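Local coordinates for protein enoyl-CoA hydratase (Thermus thermophilus, PDB 1WZ8) that probably hydrates enoyl-CoA thioesters as a hexameric enzyme of the crotonase (enoyl-CoA hydratase/isomerase) family, at residues E77-S82 against L238-F243; D95-P100 against G119-L124; L137-L142 against D150-L155; W156-G161 against H223-F228. All coordinates share one frame; numbering follows the deposited sequence.

Contact 1 (E77-S82 against L238-F243); sequences EEMRAS and LEFLGF
M79 points its side chain at F240 and F243 because CG stands beside the backbone N and anti to the carbonyl carbon (chi1 -61°). The chain then bends at chi3 (66°), which swings the methyl into the angle between the two rings. M79 CE lies 3.4 Å from F240 CZ. It lies equally close, 3.4 Å, to F243 CZ. The approach is oblique to both rings. The sulfur also belongs to F243: M79 SD is 4.6 Å from the centroid of the F243 ring, 52° off its normal. At the base of the side chain, M79 CB is 3.6 Å from F243 CE2, so the methionine follows one side of the ring from root to tip. R80 comes from the opposite side of the ring plane with its aliphatic part, R80 CG lying 3.9 Å from F243 CD2. One water ties the two backbones together. It donates to R80 O at 2.6 Å and to F243 O at 3.1 Å. With an alanine in place of F243, a gap would probably open beside M79, and its sulfur would lose this aromatic partner. L86 and V89 of helix 83-102 also touch M79, and L248 of helix 246-256 touches both R80 and F243. F240 packs on L241 of a second subunit, so the cluster reaches the subunit interface. The arrangement is a Met-aromatic contact. It joins helix 73-81 to the C-terminal helices of the crotonase fold, at the C-terminal part of helix 229-241 and the residues after it.

Contact 2 (D95-P100 against G119-L124); sequences DLVLGP and GLALAL
L96 and L122 cross at about a right angle between two helices that run almost side by side. The axes of helix segments 95-100 and 119-124 are 8.8 Å apart at closest approach, with an angle of 13° between their directions. L122 CD1 is the shared point of the contact. Its CG is anti to the backbone N (chi1 -178°), which sends CD1 across to the other helix. There L122 CD1 meets L96 CD1 at 4.2 Å. The same L122 CD1 lies 4.1 Å from P100 CG, and this proline ring too is crossed at about a right angle. The methyl also sits 4.1 Å from L96 O. That carbonyl has no polar partner in the model. P100, four residues on, has no N-H to offer it, and the helix is kinked here. Beside this cluster, V97 CG2 touches A121 CB at 4.2 Å. The small alanine is consistent with the close approach of the helices, and H151 packs on both V97 and A121. All of it is buried apolar packing close to the centre of the subunit. It joins helix 83-102 to helix 118-125 of the crotonase fold. In relatives, the N-terminal end of helix 118-125 helps form the oxyanion hole for the thioester.

Contact 3 (L137-L142 against D150-L155); sequences LLDGHL and DHAVLL
D139 OD1 reaches the H151 ring obliquely from across the contact, 3.4 Å from H151 CE1. The methyl of A152 lies over the centre of one face of that ring, and the D150 carboxylate is at its edge. The H141 ring has the carboxylates of D139 and D150 at its edge, though the short approach of D150 is doubtful. H141 ND1 donates to D139 OD1 at 3.1 Å, close to the ring plane but from above the carboxylate, and weakly to D139 OD2. H141 N donates to D139 OD2 at 3.1 Å, an Asx turn. H151 ND1 gives D150 OD1 a fairly straight bond of 2.7 Å (164°), on the syn side, tilted out of the carboxylate plane. One water donates to D139 OD1 at 2.9 Å and D150 OD1 at 2.6 Å, and accepts from A152 N. A leucine in place of H141 would probably leave D139 OD1 without its imidazole donor and strip a polar group from the pocket. H141 NE2 bonds a methylpentanediol, probably from the crystallisation liquor, and E239 bonds it too. D139 OD1 and D150 OD1 are like charges 4.1 Å apart. The water and the two histidine donors probably ease this, and the arrangement is consistent with a polar pocket.

Contact 4 (W156-G161 against H223-F228); sequences WPLLVG and HWYRSF
Helix 157-160 meets the C-terminal part of helix 211-226 in a buried, apolar part of the crotonase fold that borders the subunit interfaces of the hexamer. L158 and L159 face W224 and Y225. L158 points toward the other segment, and its side chain crosses that of W224 at about a right angle. L158 CD1 lies 4.0 Å from W224 CB. It also approaches the Y225 ring obliquely, with L158 CD1 4.1 Å from Y225 CD1. L158 CB is 4.2 Å from Y225 CE1. Y225 has CG anti to its carbonyl carbon (chi1 -73°), which carries the phenol across to L159. There L159 CD2 lies 3.6 Å from Y225 OH, the side chains almost perpendicular. The carbonyl W224 O is buried beside L158 CD1 at 4.1 Å and has no polar partner in the model. The indole of W224 turns to a fourth subunit. Its NE1 donates to V153 O and its ring stacks on F228 of that subunit. Y225 packs on M162 of the same neighbour, and L158 on W224 of a third subunit. Within the chain, L159 rests on L124 of helix 118-125, and helix 162-171 follows directly, so the contact lies between the core helices and the oligomer interface.

Overall arrangement
From the N terminus, 77-82 on helix 73-81 opens contact 1. Its loop closes only at 238-243, so it encloses the other three. Contact 2 opens on the next helix, 83-102, and closes at 119-124 after two strands. Contact 3 then closes a short loop between 137-142 and 150-155. Contact 4 opens at once at 156-161 and closes at 223-228. Contacts 2, 3 and 4 follow in series, and no two loops cross. H151 and W156, probably hydrogen-bonded, join contacts 3 and 4, and both pack on helix 118-125 of contact 2. E239 links contact 1 to contact 3. Together they tie core helices to the C-terminal helices and the interfaces.

Contact 1 (E77-S82 against L238-F243)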
# COMPACT_ATOMS: atom_id res chain seq x y z
N GLU A 77 -20.47 -3.95 -29.35
CA GLU A 77 -20.23 -4.80 -30.50
C GLU A 77 -18.89 -4.49 -31.15
O GLU A 77 -18.20 -5.39 -31.62
CB GLU A 77 -21.36 -4.64 -31.53
CG GLU A 77 -22.69 -5.23 -31.08
CD GLU A 77 -22.67 -6.75 -30.97
OE1 GLU A 77 -21.59 -7.36 -31.16
OE2 GLU A 77 -23.73 -7.34 -30.68
N GLU A 78 -18.53 -3.21 -31.18
CA GLU A 78 -17.26 -2.79 -31.77
C GLU A 78 -16.10 -3.41 -31.00
O GLU A 78 -15.14 -3.92 -31.58
CB GLU A 78 -17.12 -1.27 -31.74
CG GLU A 78 -15.74 -0.80 -32.17
CD GLU A 78 -15.52 0.68 -31.98
OE1 GLU A 78 -15.86 1.21 -30.90
OE2 GLU A 78 -14.99 1.33 -32.91
N MET A 79 -16.20 -3.35 -29.67
CA MET A 79 -15.18 -3.91 -28.79
C MET A 79 -15.04 -5.41 -29.03
O MET A 79 -13.93 -5.93 -29.14
CB MET A 79 -15.57 -3.68 -27.33
CG MET A 79 -15.71 -2.22 -26.93
SD MET A 79 -16.47 -2.05 -25.29
CE MET A 79 -15.21 -2.77 -24.25
N ARG A 80 -16.17 -6.09 -29.11
CA ARG A 80 -16.22 -7.53 -29.32
C ARG A 80 -15.67 -8.01 -30.66
O ARG A 80 -15.20 -9.14 -30.77
CB ARG A 80 -17.67 -8.02 -29.20
CG ARG A 80 -17.99 -8.75 -27.90
CD ARG A 80 -19.46 -9.15 -27.86
NE ARG A 80 -19.88 -9.80 -29.11
CZ ARG A 80 -19.47 -11.00 -29.50
NH1 ARG A 80 -18.63 -11.69 -28.75
NH2 ARG A 80 -19.89 -11.50 -30.66
N ALA A 81 -15.72 -7.15 -31.67
CA ALA A 81 -15.28 -7.53 -33.01
C ALA A 81 -13.84 -7.20 -33.40
O ALA A 81 -13.38 -7.63 -34.46
CB ALA A 81 -16.24 -6.94 -34.04
N SER A 82 -13.13 -6.45 -32.57
CA SER A 82 -11.76 -6.07 -32.90
C SER A 82 -10.85 -5.91 -31.69
O SER A 82 -11.21 -5.26 -30.71
CB SER A 82 -11.78 -4.76 -33.70
OG SER A 82 -10.50 -4.16 -33.74
N LEU A 238 -9.77 -7.73 -16.47
CA LEU A 238 -10.51 -8.98 -16.37
C LEU A 238 -11.83 -8.86 -17.11
O LEU A 238 -12.28 -9.80 -17.76
CB LEU A 238 -10.76 -9.36 -14.91
CG LEU A 238 -9.52 -9.85 -14.15
CD1 LEU A 238 -9.86 -10.05 -12.68
CD2 LEU A 238 -9.01 -11.16 -14.77
N GLU A 239 -12.46 -7.69 -17.01
CA GLU A 239 -13.73 -7.47 -17.71
C GLU A 239 -13.52 -7.59 -19.21
O GLU A 239 -14.29 -8.26 -19.90
CB GLU A 239 -14.28 -6.07 -17.42
CG GLU A 239 -15.60 -5.80 -18.13
CD GLU A 239 -15.99 -4.34 -18.15
OE1 GLU A 239 -15.62 -3.60 -17.21
OE2 GLU A 239 -16.70 -3.93 -19.09
N PHE A 240 -12.48 -6.94 -19.72
CA PHE A 240 -12.21 -6.98 -21.15
C PHE A 240 -11.79 -8.37 -21.62
O PHE A 240 -12.00 -8.73 -22.78
CB PHE A 240 -11.19 -5.91 -21.52
CG PHE A 240 -11.78 -4.52 -21.62
CD1 PHE A 240 -12.66 -4.06 -20.64
CD2 PHE A 240 -11.49 -3.69 -22.70
CE1 PHE A 240 -13.25 -2.79 -20.75
CE2 PHE A 240 -12.07 -2.43 -22.81
CZ PHE A 240 -12.95 -1.97 -21.83
N LEU A 241 -11.20 -9.17 -20.73
CA LEU A 241 -10.83 -10.52 -21.13
C LEU A 241 -12.13 -11.30 -21.34
O LEU A 241 -12.18 -12.25 -22.12
CB LEU A 241 -10.00 -11.20 -20.04
CG LEU A 241 -8.50 -10.91 -20.13
CD1 LEU A 241 -7.81 -11.35 -18.84
CD2 LEU A 241 -7.92 -11.65 -21.34
N GLY A 242 -13.19 -10.87 -20.66
CA GLY A 242 -14.47 -11.54 -20.78
C GLY A 242 -15.20 -11.25 -22.08
O GLY A 242 -16.19 -11.92 -22.40
N PHE A 243 -14.73 -10.27 -22.84
CA PHE A 243 -15.39 -9.93 -24.10
C PHE A 243 -15.28 -11.01 -25.16
O PHE A 243 -16.02 -11.01 -26.14
CB PHE A 243 -14.86 -8.59 -24.63
CG PHE A 243 -15.67 -7.41 -24.17
CD1 PHE A 243 -15.77 -7.10 -22.82
CD2 PHE A 243 -16.38 -6.63 -25.09
CE1 PHE A 243 -16.56 -6.05 -22.38
CE2 PHE A 243 -17.17 -5.57 -24.66
CZ PHE A 243 -17.27 -5.28 -23.31
O HOH W 1 -14.81 -11.00 -28.99

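Contact 2 (D95-P100 against G119-L124)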
# COMPACT_ATOMS: atom_id res chain seq x y z
N ASP A 95 -9.70 6.28 -18.49
CA ASP A 95 -9.71 7.73 -18.43
C ASP A 95 -11.07 8.34 -18.08
O ASP A 95 -11.14 9.46 -17.57
CB ASP A 95 -9.21 8.33 -19.75
CG ASP A 95 -7.72 8.15 -19.95
OD1 ASP A 95 -6.98 8.24 -18.95
OD2 ASP A 95 -7.28 7.94 -21.09
N LEU A 96 -12.14 7.61 -18.34
CA LEU A 96 -13.48 8.10 -18.03
C LEU A 96 -13.59 8.30 -16.52
O LEU A 96 -14.34 9.15 -16.06
CB LEU A 96 -14.54 7.11 -18.50
CG LEU A 96 -16.00 7.57 -18.36
CD1 LEU A 96 -16.25 8.80 -19.23
CD2 LEU A 96 -16.93 6.44 -18.79
N VAL A 97 -12.83 7.52 -15.77
CA VAL A 97 -12.83 7.60 -14.31
C VAL A 97 -11.68 8.48 -13.79
O VAL A 97 -11.89 9.35 -12.94
CB VAL A 97 -12.72 6.19 -13.68
CG1 VAL A 97 -12.57 6.29 -12.17
CG2 VAL A 97 -13.97 5.38 -14.03
N LEU A 98 -10.48 8.27 -14.31
CA LEU A 98 -9.33 9.05 -13.87
C LEU A 98 -9.38 10.49 -14.35
O LEU A 98 -8.85 11.39 -13.69
CB LEU A 98 -8.03 8.39 -14.34
CG LEU A 98 -7.80 6.96 -13.83
CD1 LEU A 98 -6.43 6.47 -14.30
CD2 LEU A 98 -7.88 6.95 -12.31
N GLY A 99 -10.02 10.71 -15.49
CA GLY A 99 -10.12 12.05 -16.03
C GLY A 99 -10.68 13.00 -14.99
O GLY A 99 -10.05 13.99 -14.63
N PRO A 100 -11.89 12.72 -14.48
CA PRO A 100 -12.51 13.58 -13.47
C PRO A 100 -11.67 13.61 -12.18
O PRO A 100 -11.50 14.67 -11.57
CB PRO A 100 -13.87 12.92 -13.26
CG PRO A 100 -14.16 12.30 -14.59
CD PRO A 100 -12.84 11.69 -14.95
N GLY A 119 -22.24 5.11 -17.40
CA GLY A 119 -22.96 6.26 -16.90
C GLY A 119 -22.74 6.43 -15.40
O GLY A 119 -22.51 7.53 -14.91
N LEU A 120 -22.81 5.32 -14.68
CA LEU A 120 -22.60 5.35 -13.24
C LEU A 120 -21.13 5.63 -12.96
O LEU A 120 -20.79 6.30 -11.98
CB LEU A 120 -23.02 4.03 -12.60
CG LEU A 120 -22.97 3.95 -11.07
CD1 LEU A 120 -23.89 5.01 -10.45
CD2 LEU A 120 -23.40 2.56 -10.63
N ALA A 121 -20.25 5.13 -13.82
CA ALA A 121 -18.81 5.34 -13.65
C ALA A 121 -18.49 6.84 -13.64
O ALA A 121 -17.75 7.33 -12.79
CB ALA A 121 -18.03 4.64 -14.77
N LEU A 122 -19.07 7.55 -14.60
CA LEU A 122 -18.85 8.99 -14.72
C LEU A 122 -19.47 9.71 -13.53
O LEU A 122 -18.87 10.62 -12.97
CB LEU A 122 -19.44 9.51 -16.03
CG LEU A 122 -19.26 10.99 -16.35
CD1 LEU A 122 -17.78 11.35 -16.33
CD2 LEU A 122 -19.87 11.29 -17.72
N ALA A 123 -20.68 9.30 -13.16
CA ALA A 123 -21.40 9.91 -12.04
C ALA A 123 -20.63 9.79 -10.73
O ALA A 123 -20.55 10.75 -9.95
CB ALA A 123 -22.77 9.27 -11.88
N LEU A 124 -20.09 8.61 -10.48
CA LEU A 124 -19.34 8.38 -9.24
C LEU A 124 -17.90 8.89 -9.27
O LEU A 124 -17.29 9.06 -8.22
CB LEU A 124 -19.37 6.89 -8.88
CG LEU A 124 -20.76 6.30 -8.64
CD1 LEU A 124 -20.62 4.88 -8.09
CD2 LEU A 124 -21.54 7.18 -7.66

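Contact 3 (L137-L142 against D150-L155)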
# COMPACT_ATOMS: atom_id res chain seq x y z
N LEU A 137 -29.75 3.66 -10.08
CA LEU A 137 -28.30 3.52 -10.18
C LEU A 137 -27.97 2.03 -10.21
O LEU A 137 -28.31 1.28 -9.29
CB LEU A 137 -27.61 4.19 -8.99
CG LEU A 137 -28.00 5.65 -8.76
CD1 LEU A 137 -27.29 6.18 -7.52
CD2 LEU A 137 -27.65 6.49 -9.98
N LEU A 138 -27.28 1.60 -11.27
CA LEU A 138 -26.94 0.19 -11.42
C LEU A 138 -25.64 -0.03 -12.18
O LEU A 138 -25.41 0.56 -13.23
CB LEU A 138 -28.09 -0.51 -12.14
CG LEU A 138 -28.02 -2.01 -12.47
CD1 LEU A 138 -27.94 -2.85 -11.21
CD2 LEU A 138 -29.25 -2.37 -13.26
N ASP A 139 -24.78 -0.87 -11.63
CA ASP A 139 -23.53 -1.17 -12.29
C ASP A 139 -23.93 -1.88 -13.59
O ASP A 139 -23.54 -1.47 -14.68
CB ASP A 139 -22.68 -2.10 -11.43
CG ASP A 139 -21.43 -2.54 -12.14
OD1 ASP A 139 -20.45 -1.76 -12.19
OD2 ASP A 139 -21.43 -3.67 -12.66
N GLY A 140 -24.71 -2.95 -13.44
CA GLY A 140 -25.23 -3.69 -14.58
C GLY A 140 -24.36 -4.64 -15.38
O GLY A 140 -24.86 -5.31 -16.28
N HIS A 141 -23.07 -4.72 -15.07
CA HIS A 141 -22.16 -5.58 -15.85
C HIS A 141 -22.46 -7.09 -15.73
O HIS A 141 -22.43 -7.84 -16.69
CB HIS A 141 -20.73 -5.29 -15.39
CG HIS A 141 -20.30 -3.93 -15.88
ND1 HIS A 141 -20.30 -2.82 -15.10
CD2 HIS A 141 -19.86 -3.57 -17.16
CE1 HIS A 141 -19.86 -1.82 -15.89
NE2 HIS A 141 -19.59 -2.24 -17.12
N LEU A 142 -22.76 -7.57 -14.52
CA LEU A 142 -23.04 -8.98 -14.33
C LEU A 142 -24.24 -9.43 -15.16
O LEU A 142 -24.31 -10.58 -15.59
CB LEU A 142 -23.28 -9.28 -12.85
CG LEU A 142 -22.01 -9.45 -11.99
CD1 LEU A 142 -21.24 -10.68 -12.47
CD2 LEU A 142 -21.13 -8.21 -12.08
N ASP A 150 -15.48 -1.31 -14.90
CA ASP A 150 -15.33 0.05 -15.40
C ASP A 150 -15.30 1.18 -14.37
O ASP A 150 -15.22 2.35 -14.74
CB ASP A 150 -16.37 0.35 -16.50
CG ASP A 150 -17.78 0.42 -15.97
OD1 ASP A 150 -17.99 0.36 -14.75
OD2 ASP A 150 -18.71 0.54 -16.81
N HIS A 151 -15.35 0.83 -13.09
CA HIS A 151 -15.29 1.83 -12.03
C HIS A 151 -15.53 1.26 -10.64
O HIS A 151 -14.92 1.71 -9.66
CB HIS A 151 -16.33 2.95 -12.26
CG HIS A 151 -17.70 2.59 -11.80
ND1 HIS A 151 -18.55 1.79 -12.53
CD2 HIS A 151 -18.35 2.87 -10.64
CE1 HIS A 151 -19.66 1.58 -11.84
NE2 HIS A 151 -19.56 2.22 -10.69
N ALA A 152 -16.42 0.28 -10.55
CA ALA A 152 -16.81 -0.31 -9.28
C ALA A 152 -15.69 -0.71 -8.33
O ALA A 152 -15.74 -0.41 -7.15
CB ALA A 152 -17.73 -1.49 -9.52
N VAL A 153 -14.69 -1.41 -8.84
CA VAL A 153 -13.62 -1.84 -7.96
C VAL A 153 -12.76 -0.69 -7.46
O VAL A 153 -12.11 -0.81 -6.43
CB VAL A 153 -12.78 -2.94 -8.64
CG1 VAL A 153 -11.62 -3.36 -7.74
CG2 VAL A 153 -13.67 -4.14 -8.92
N LEU A 154 -12.76 0.43 -8.18
CA LEU A 154 -11.98 1.58 -7.72
C LEU A 154 -12.76 2.43 -6.71
O LEU A 154 -12.23 2.84 -5.67
CB LEU A 154 -11.60 2.49 -8.90
CG LEU A 154 -10.78 3.73 -8.49
CD1 LEU A 154 -9.38 3.29 -8.10
CD2 LEU A 154 -10.72 4.74 -9.64
N LEU A 155 -14.03 2.66 -7.02
CA LEU A 155 -14.87 3.53 -6.21
C LEU A 155 -15.77 2.97 -5.11
O LEU A 155 -15.78 3.52 -4.00
CB LEU A 155 -15.73 4.38 -7.16
CG LEU A 155 -15.00 5.05 -8.34
CD1 LEU A 155 -16.01 5.80 -9.21
CD2 LEU A 155 -13.93 6.00 -7.82
O HOH W 2 -17.66 -1.26 -12.76

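Contact 4 (W156-G161 against H223-F228)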
# COMPACT_ATOMS: atom_id res chain seq x y z
N TRP A 156 -16.51 1.90 -5.37
CA TRP A 156 -17.45 1.38 -4.37
C TRP A 156 -16.99 1.04 -2.96
O TRP A 156 -17.64 1.42 -1.99
CB TRP A 156 -18.23 0.19 -4.94
CG TRP A 156 -19.28 0.58 -5.94
CD1 TRP A 156 -19.08 1.25 -7.12
CD2 TRP A 156 -20.68 0.29 -5.88
NE1 TRP A 156 -20.28 1.40 -7.78
CE2 TRP A 156 -21.27 0.82 -7.04
CE3 TRP A 156 -21.49 -0.36 -4.94
CZ2 TRP A 156 -22.65 0.72 -7.30
CZ3 TRP A 156 -22.86 -0.46 -5.20
CH2 TRP A 156 -23.42 0.08 -6.37
N PRO A 157 -15.87 0.31 -2.80
CA PRO A 157 -15.46 -0.00 -1.43
C PRO A 157 -15.32 1.20 -0.51
O PRO A 157 -15.73 1.14 0.66
CB PRO A 157 -14.13 -0.74 -1.63
CG PRO A 157 -14.35 -1.44 -2.95
CD PRO A 157 -14.98 -0.34 -3.78
N LEU A 158 -14.74 2.28 -1.02
CA LEU A 158 -14.54 3.49 -0.21
C LEU A 158 -15.77 4.38 -0.16
O LEU A 158 -15.74 5.45 0.45
CB LEU A 158 -13.34 4.29 -0.72
CG LEU A 158 -11.95 3.75 -0.38
CD1 LEU A 158 -10.89 4.69 -0.93
CD2 LEU A 158 -11.80 3.59 1.13
N LEU A 159 -16.85 3.96 -0.81
CA LEU A 159 -18.08 4.73 -0.81
C LEU A 159 -19.12 4.10 0.10
O LEU A 159 -19.68 4.77 0.98
CB LEU A 159 -18.65 4.86 -2.23
CG LEU A 159 -17.93 5.78 -3.21
CD1 LEU A 159 -18.62 5.72 -4.56
CD2 LEU A 159 -17.93 7.22 -2.70
N VAL A 160 -19.38 2.81 -0.09
CA VAL A 160 -20.39 2.11 0.69
C VAL A 160 -19.92 0.92 1.51
O VAL A 160 -20.72 0.30 2.22
CB VAL A 160 -21.55 1.62 -0.22
CG1 VAL A 160 -22.20 2.81 -0.91
CG2 VAL A 160 -21.03 0.62 -1.24
N GLY A 161 -18.64 0.59 1.43
CA GLY A 161 -18.15 -0.55 2.19
C GLY A 161 -18.28 -1.81 1.36
O GLY A 161 -19.07 -1.86 0.42
N HIS A 223 -5.90 10.69 -3.54
CA HIS A 223 -4.79 9.75 -3.43
C HIS A 223 -5.31 8.46 -2.79
O HIS A 223 -4.66 7.42 -2.87
CB HIS A 223 -3.65 10.33 -2.59
CG HIS A 223 -2.63 11.08 -3.39
ND1 HIS A 223 -2.04 10.55 -4.52
CD2 HIS A 223 -2.08 12.31 -3.22
CE1 HIS A 223 -1.16 11.42 -5.00
NE2 HIS A 223 -1.17 12.49 -4.23
N TRP A 224 -6.47 8.54 -2.12
CA TRP A 224 -7.03 7.33 -1.53
C TRP A 224 -7.42 6.40 -2.67
O TRP A 224 -7.21 5.19 -2.60
CB TRP A 224 -8.25 7.63 -0.67
CG TRP A 224 -7.90 8.09 0.71
CD1 TRP A 224 -7.51 9.35 1.09
CD2 TRP A 224 -7.87 7.29 1.90
NE1 TRP A 224 -7.24 9.38 2.43
CE2 TRP A 224 -7.45 8.13 2.96
CE3 TRP A 224 -8.16 5.95 2.18
CZ2 TRP A 224 -7.32 7.67 4.27
CZ3 TRP A 224 -8.02 5.49 3.49
CH2 TRP A 224 -7.60 6.35 4.52
N TYR A 225 -8.00 6.96 -3.72
CA TYR A 225 -8.39 6.16 -4.87
C TYR A 225 -7.15 5.73 -5.67
O TYR A 225 -7.04 4.59 -6.09
CB TYR A 225 -9.32 6.94 -5.80
CG TYR A 225 -10.72 7.15 -5.28
CD1 TYR A 225 -11.46 6.08 -4.76
CD2 TYR A 225 -11.34 8.40 -5.37
CE1 TYR A 225 -12.78 6.25 -4.36
CE2 TYR A 225 -12.66 8.58 -4.96
CZ TYR A 225 -13.37 7.50 -4.46
OH TYR A 225 -14.69 7.67 -4.10
N ARG A 226 -6.22 6.66 -5.86
CA ARG A 226 -5.02 6.37 -6.63
C ARG A 226 -4.22 5.20 -6.07
O ARG A 226 -3.60 4.46 -6.82
CB ARG A 226 -4.13 7.62 -6.72
CG ARG A 226 -4.80 8.80 -7.42
CD ARG A 226 -3.78 9.90 -7.76
NE ARG A 226 -4.43 11.09 -8.30
CZ ARG A 226 -4.74 12.16 -7.58
NH1 ARG A 226 -4.45 12.20 -6.29
NH2 ARG A 226 -5.35 13.19 -8.15
N SER A 227 -4.24 5.03 -4.75
CA SER A 227 -3.52 3.94 -4.12
C SER A 227 -4.07 2.57 -4.53
O SER A 227 -3.41 1.55 -4.35
CB SER A 227 -3.57 4.07 -2.59
OG SER A 227 -2.85 5.21 -2.15
N PHE A 228 -5.28 2.55 -5.09
CA PHE A 228 -5.92 1.31 -5.50
C PHE A 228 -6.13 1.24 -7.01
O PHE A 228 -6.99 0.51 -7.49
CB PHE A 228 -7.26 1.16 -4.79
CG PHE A 228 -7.13 0.94 -3.31
CD1 PHE A 228 -6.97 -0.35 -2.80
CD2 PHE A 228 -7.11 2.02 -2.43
CE1 PHE A 228 -6.80 -0.56 -1.43
CE2 PHE A 228 -6.94 1.82 -1.05
CZ PHE A 228 -6.78 0.53 -0.56